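PDB 4PE3: TRAP dicarboxylate transporter-DctP subunit from Rhodobacter sphaeroides, which probably captures a small organic acid or related solute in the periplasm and delivers it to the membrane subunits of a TRAP transporter. Local coordinates for residues A[159-171]-A[298-311]. Sequence-based numbering, arbitrary orientation.
Sequences SKVPLDTVEDLKG and HDWSDEERAKFRGI. With ZN (zinc ion), chain N; ZN (zinc ion), chain O.
The loop that joins strands 157-159 and 173-175 of the four-stranded sheet is pinned by Asp164, Val166 and Glu167 to the start of helix 302-320 and the residues leading into it, an example of polar bonds set beside a small apolar cluster. His298 ND1 gives Asp164 OD1 a nearly straight hydrogen bond of 2.6 Å (169°); the oxygen lies in the ring plane, yet the nitrogen sits above the carboxylate plane. NE2 of the same ring is hydrogen-bonded to His231 ND1, and with both nitrogens engaged the His298 ring is fixed in rotation. Trp300 NE1 bonds Leu163 O at 2.9 Å in the indole plane, but above the carbonyl plane, while the Thr165 backbone covers one indole face.

Ser301 N-caps the helix, its side chain accepting from Glu304 N, and Glu304 reaches back to the loop. Its bend at chi2 (-60°) brings OE1 to Val166 N, which donates a 3.1 Å hydrogen bond from above the carboxylate plane, while OE2 binds a zinc ion. Lys307 NZ forms salt bridges with Glu304 OE2 and with Glu167, meeting the syn lone pair of Glu167 OE1 at 2.9 Å. An alanine replacing Glu304 would probably leave Val166 N without its acceptor, Lys307 with one acid fewer and the zinc short of a ligand. On the apolar side, a chi1 of 176° turns Val166 CG1 toward Ile311 CD1, met tip to tip at a tight 3.3 Å, and Leu169 CD1 reaches the edge of Phe308 at CE1, 3.8 Å away.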
# COMPACT_ATOMS: atom_id res chain seq x y z
N SER A 159 -16.82 -6.10 8.19
CA SER A 159 -17.94 -5.46 8.87
C SER A 159 -19.05 -6.46 9.18
O SER A 159 -19.41 -7.26 8.33
CB SER A 159 -18.51 -4.28 8.06
OG SER A 159 -19.56 -3.67 8.79
N LYS A 160 -19.60 -6.36 10.39
CA LYS A 160 -20.77 -7.13 10.81
C LYS A 160 -22.07 -6.49 10.36
O LYS A 160 -23.09 -7.17 10.30
CB LYS A 160 -20.86 -7.22 12.33
CG LYS A 160 -19.81 -8.01 13.01
CD LYS A 160 -19.87 -7.89 14.53
CE LYS A 160 -21.09 -8.60 15.13
NZ LYS A 160 -20.90 -8.82 16.59
N VAL A 161 -22.03 -5.18 10.08
CA VAL A 161 -23.21 -4.40 9.74
C VAL A 161 -23.18 -4.04 8.26
O VAL A 161 -22.11 -3.88 7.66
CB VAL A 161 -23.35 -3.12 10.62
CG1 VAL A 161 -23.54 -3.50 12.09
CG2 VAL A 161 -22.16 -2.18 10.45
N PRO A 162 -24.35 -3.92 7.63
CA PRO A 162 -24.35 -3.62 6.20
C PRO A 162 -23.94 -2.18 5.90
O PRO A 162 -24.63 -1.25 6.35
CB PRO A 162 -25.80 -3.86 5.79
CG PRO A 162 -26.59 -3.72 7.07
CD PRO A 162 -25.70 -4.19 8.16
N LEU A 163 -22.84 -2.01 5.17
CA LEU A 163 -22.34 -0.71 4.75
C LEU A 163 -22.37 -0.61 3.24
O LEU A 163 -21.62 -1.30 2.55
CB LEU A 163 -20.91 -0.54 5.22
CG LEU A 163 -20.64 -0.80 6.71
CD1 LEU A 163 -19.14 -0.79 6.92
CD2 LEU A 163 -21.32 0.22 7.64
N ASP A 164 -23.24 0.25 2.72
CA ASP A 164 -23.27 0.56 1.30
C ASP A 164 -22.95 2.01 1.01
O ASP A 164 -22.69 2.36 -0.14
CB ASP A 164 -24.62 0.20 0.70
CG ASP A 164 -24.83 -1.31 0.68
OD1 ASP A 164 -24.09 -2.01 -0.04
OD2 ASP A 164 -25.69 -1.80 1.43
N THR A 165 -22.98 2.86 2.04
CA THR A 165 -22.69 4.28 1.86
C THR A 165 -21.75 4.77 2.96
O THR A 165 -21.64 4.13 4.01
CB THR A 165 -23.95 5.14 1.92
OG1 THR A 165 -24.44 5.12 3.26
CG2 THR A 165 -25.03 4.63 0.93
N VAL A 166 -21.12 5.92 2.74
CA VAL A 166 -20.29 6.50 3.76
C VAL A 166 -21.10 6.81 5.01
O VAL A 166 -20.60 6.71 6.13
CB VAL A 166 -19.59 7.75 3.25
CG1 VAL A 166 -18.81 8.40 4.35
CG2 VAL A 166 -18.70 7.42 2.07
N GLU A 167 -22.36 7.20 4.81
CA GLU A 167 -23.25 7.51 5.92
C GLU A 167 -23.43 6.31 6.85
O GLU A 167 -23.64 6.48 8.06
CB GLU A 167 -24.62 7.95 5.37
CG GLU A 167 -24.67 9.37 4.76
CD GLU A 167 -24.09 9.48 3.34
OE1 GLU A 167 -23.78 8.47 2.69
OE2 GLU A 167 -23.95 10.63 2.87
N ASP A 168 -23.35 5.10 6.30
CA ASP A 168 -23.48 3.90 7.12
C ASP A 168 -22.36 3.76 8.15
O ASP A 168 -22.49 3.00 9.10
CB ASP A 168 -23.56 2.66 6.24
CG ASP A 168 -24.86 2.57 5.44
OD1 ASP A 168 -25.93 3.10 5.88
OD2 ASP A 168 -24.85 1.95 4.36
N LEU A 169 -21.26 4.49 8.01
CA LEU A 169 -20.17 4.39 8.97
C LEU A 169 -20.43 5.12 10.29
O LEU A 169 -19.73 4.89 11.27
CB LEU A 169 -18.90 4.96 8.34
CG LEU A 169 -18.28 4.17 7.20
CD1 LEU A 169 -17.14 5.02 6.58
CD2 LEU A 169 -17.78 2.81 7.65
N LYS A 170 -21.44 5.99 10.31
CA LYS A 170 -21.67 6.82 11.48
C LYS A 170 -21.97 5.92 12.67
O LYS A 170 -22.85 5.05 12.60
CB LYS A 170 -22.80 7.82 11.24
CG LYS A 170 -22.42 8.92 10.28
CD LYS A 170 -23.57 9.89 10.03
CE LYS A 170 -23.15 11.08 9.18
NZ LYS A 170 -22.57 10.68 7.87
N GLY A 171 -21.21 6.12 13.74
CA GLY A 171 -21.43 5.39 14.98
C GLY A 171 -20.80 4.00 15.06
O GLY A 171 -20.80 3.37 16.12
N HIS A 298 -20.10 -6.37 -0.36
CA HIS A 298 -20.55 -5.06 -0.84
C HIS A 298 -19.45 -4.38 -1.63
O HIS A 298 -18.32 -4.26 -1.16
CB HIS A 298 -20.88 -4.16 0.34
CG HIS A 298 -21.96 -4.70 1.21
ND1 HIS A 298 -23.22 -4.16 1.21
CD2 HIS A 298 -21.98 -5.69 2.13
CE1 HIS A 298 -23.98 -4.79 2.08
NE2 HIS A 298 -23.25 -5.73 2.65
N ASP A 299 -19.77 -3.96 -2.85
CA ASP A 299 -18.85 -3.18 -3.69
C ASP A 299 -19.37 -1.74 -3.76
O ASP A 299 -20.35 -1.46 -4.47
CB ASP A 299 -18.78 -3.80 -5.09
CG ASP A 299 -17.85 -3.06 -6.07
OD1 ASP A 299 -17.07 -2.18 -5.71
OD2 ASP A 299 -17.92 -3.38 -7.26
N TRP A 300 -18.78 -0.84 -2.98
CA TRP A 300 -19.29 0.53 -2.92
C TRP A 300 -19.31 1.15 -4.31
O TRP A 300 -18.41 0.93 -5.11
CB TRP A 300 -18.45 1.38 -1.97
CG TRP A 300 -18.74 1.24 -0.53
CD1 TRP A 300 -19.56 0.31 0.06
CD2 TRP A 300 -18.23 2.05 0.53
NE1 TRP A 300 -19.59 0.51 1.42
CE2 TRP A 300 -18.77 1.57 1.73
CE3 TRP A 300 -17.37 3.15 0.58
CZ2 TRP A 300 -18.51 2.15 2.96
CZ3 TRP A 300 -17.08 3.70 1.80
CH2 TRP A 300 -17.66 3.21 2.97
N SER A 301 -20.36 1.93 -4.60
CA SER A 301 -20.41 2.62 -5.88
C SER A 301 -19.28 3.62 -6.04
O SER A 301 -18.67 4.07 -5.07
CB SER A 301 -21.73 3.35 -6.02
OG SER A 301 -21.82 4.36 -5.03
N ASP A 302 -19.01 3.99 -7.28
CA ASP A 302 -18.05 5.05 -7.54
C ASP A 302 -18.38 6.33 -6.77
O ASP A 302 -17.47 7.02 -6.27
CB ASP A 302 -17.98 5.36 -9.03
CG ASP A 302 -17.34 4.25 -9.83
OD1 ASP A 302 -16.78 3.32 -9.23
OD2 ASP A 302 -17.38 4.33 -11.08
N GLU A 303 -19.66 6.69 -6.73
CA GLU A 303 -20.10 7.88 -6.01
C GLU A 303 -19.81 7.81 -4.52
O GLU A 303 -19.39 8.78 -3.91
CB GLU A 303 -21.60 8.16 -6.24
CG GLU A 303 -22.52 6.92 -6.32
CD GLU A 303 -23.49 6.78 -5.13
OE1 GLU A 303 -23.56 7.68 -4.27
OE2 GLU A 303 -24.21 5.75 -5.05
N GLU A 304 -20.02 6.64 -3.91
CA GLU A 304 -19.76 6.51 -2.49
C GLU A 304 -18.25 6.55 -2.23
O GLU A 304 -17.79 7.13 -1.26
CB GLU A 304 -20.42 5.25 -1.92
CG GLU A 304 -21.94 5.31 -1.92
CD GLU A 304 -22.45 6.45 -1.12
OE1 GLU A 304 -21.81 6.84 -0.11
OE2 GLU A 304 -23.52 6.97 -1.50
N ARG A 305 -17.47 5.97 -3.12
CA ARG A 305 -16.03 6.01 -2.99
C ARG A 305 -15.52 7.45 -3.13
O ARG A 305 -14.62 7.88 -2.41
CB ARG A 305 -15.39 5.08 -4.02
CG ARG A 305 -15.68 3.61 -3.70
CD ARG A 305 -15.14 2.70 -4.76
NE ARG A 305 -15.54 1.32 -4.52
CZ ARG A 305 -14.89 0.45 -3.74
NH1 ARG A 305 -13.78 0.81 -3.15
NH2 ARG A 305 -15.37 -0.79 -3.63
N ALA A 306 -16.10 8.21 -4.06
CA ALA A 306 -15.74 9.63 -4.21
C ALA A 306 -16.12 10.41 -2.95
O ALA A 306 -15.38 11.29 -2.52
CB ALA A 306 -16.42 10.24 -5.44
N LYS A 307 -17.26 10.08 -2.35
CA LYS A 307 -17.63 10.71 -1.09
C LYS A 307 -16.61 10.38 0.00
O LYS A 307 -16.22 11.24 0.79
CB LYS A 307 -19.06 10.29 -0.70
CG LYS A 307 -20.12 11.07 -1.46
CD LYS A 307 -21.49 10.39 -1.42
CE LYS A 307 -21.93 10.12 -0.02
NZ LYS A 307 -23.29 9.48 -0.01
N PHE A 308 -16.16 9.12 0.06
CA PHE A 308 -15.16 8.75 1.06
C PHE A 308 -13.85 9.52 0.84
O PHE A 308 -13.24 10.01 1.79
CB PHE A 308 -14.93 7.25 1.09
CG PHE A 308 -14.17 6.80 2.30
CD1 PHE A 308 -14.81 6.63 3.52
CD2 PHE A 308 -12.80 6.56 2.22
CE1 PHE A 308 -14.10 6.22 4.64
CE2 PHE A 308 -12.09 6.15 3.35
CZ PHE A 308 -12.73 5.99 4.55
N ARG A 309 -13.44 9.69 -0.42
CA ARG A 309 -12.27 10.52 -0.71
C ARG A 309 -12.40 11.93 -0.16
O ARG A 309 -11.45 12.51 0.35
CB ARG A 309 -12.00 10.65 -2.20
CG ARG A 309 -11.59 9.37 -2.84
CD ARG A 309 -11.06 9.58 -4.24
NE ARG A 309 -10.76 8.27 -4.78
CZ ARG A 309 -11.64 7.48 -5.38
NH1 ARG A 309 -12.88 7.91 -5.63
NH2 ARG A 309 -11.26 6.27 -5.77
N GLY A 310 -13.59 12.49 -0.29
CA GLY A 310 -13.83 13.85 0.15
C GLY A 310 -13.70 13.98 1.65
O GLY A 310 -13.17 14.95 2.17
N ILE A 311 -14.19 12.98 2.38
CA ILE A 311 -14.03 13.01 3.82
C ILE A 311 -12.55 12.87 4.16
O ILE A 311 -12.02 13.59 4.99
CB ILE A 311 -14.85 11.90 4.49
CG1 ILE A 311 -16.32 12.28 4.46
CG2 ILE A 311 -14.42 11.70 5.92
CD1 ILE A 311 -17.21 11.21 3.93
ZN ZN N . -27.13 1.81 3.85
ZN ZN O . -16.68 -2.09 -8.12
O HOH W 1 -26.88 -0.74 3.99
O HOH W 2 -22.50 1.58 -2.65
O HOH W 3 -22.32 -1.32 -1.90
O HOH W 4 -15.35 -0.87 -7.12
O HOH W 5 -15.32 -3.73 -8.30
O HOH W 6 -18.22 -0.91 -8.77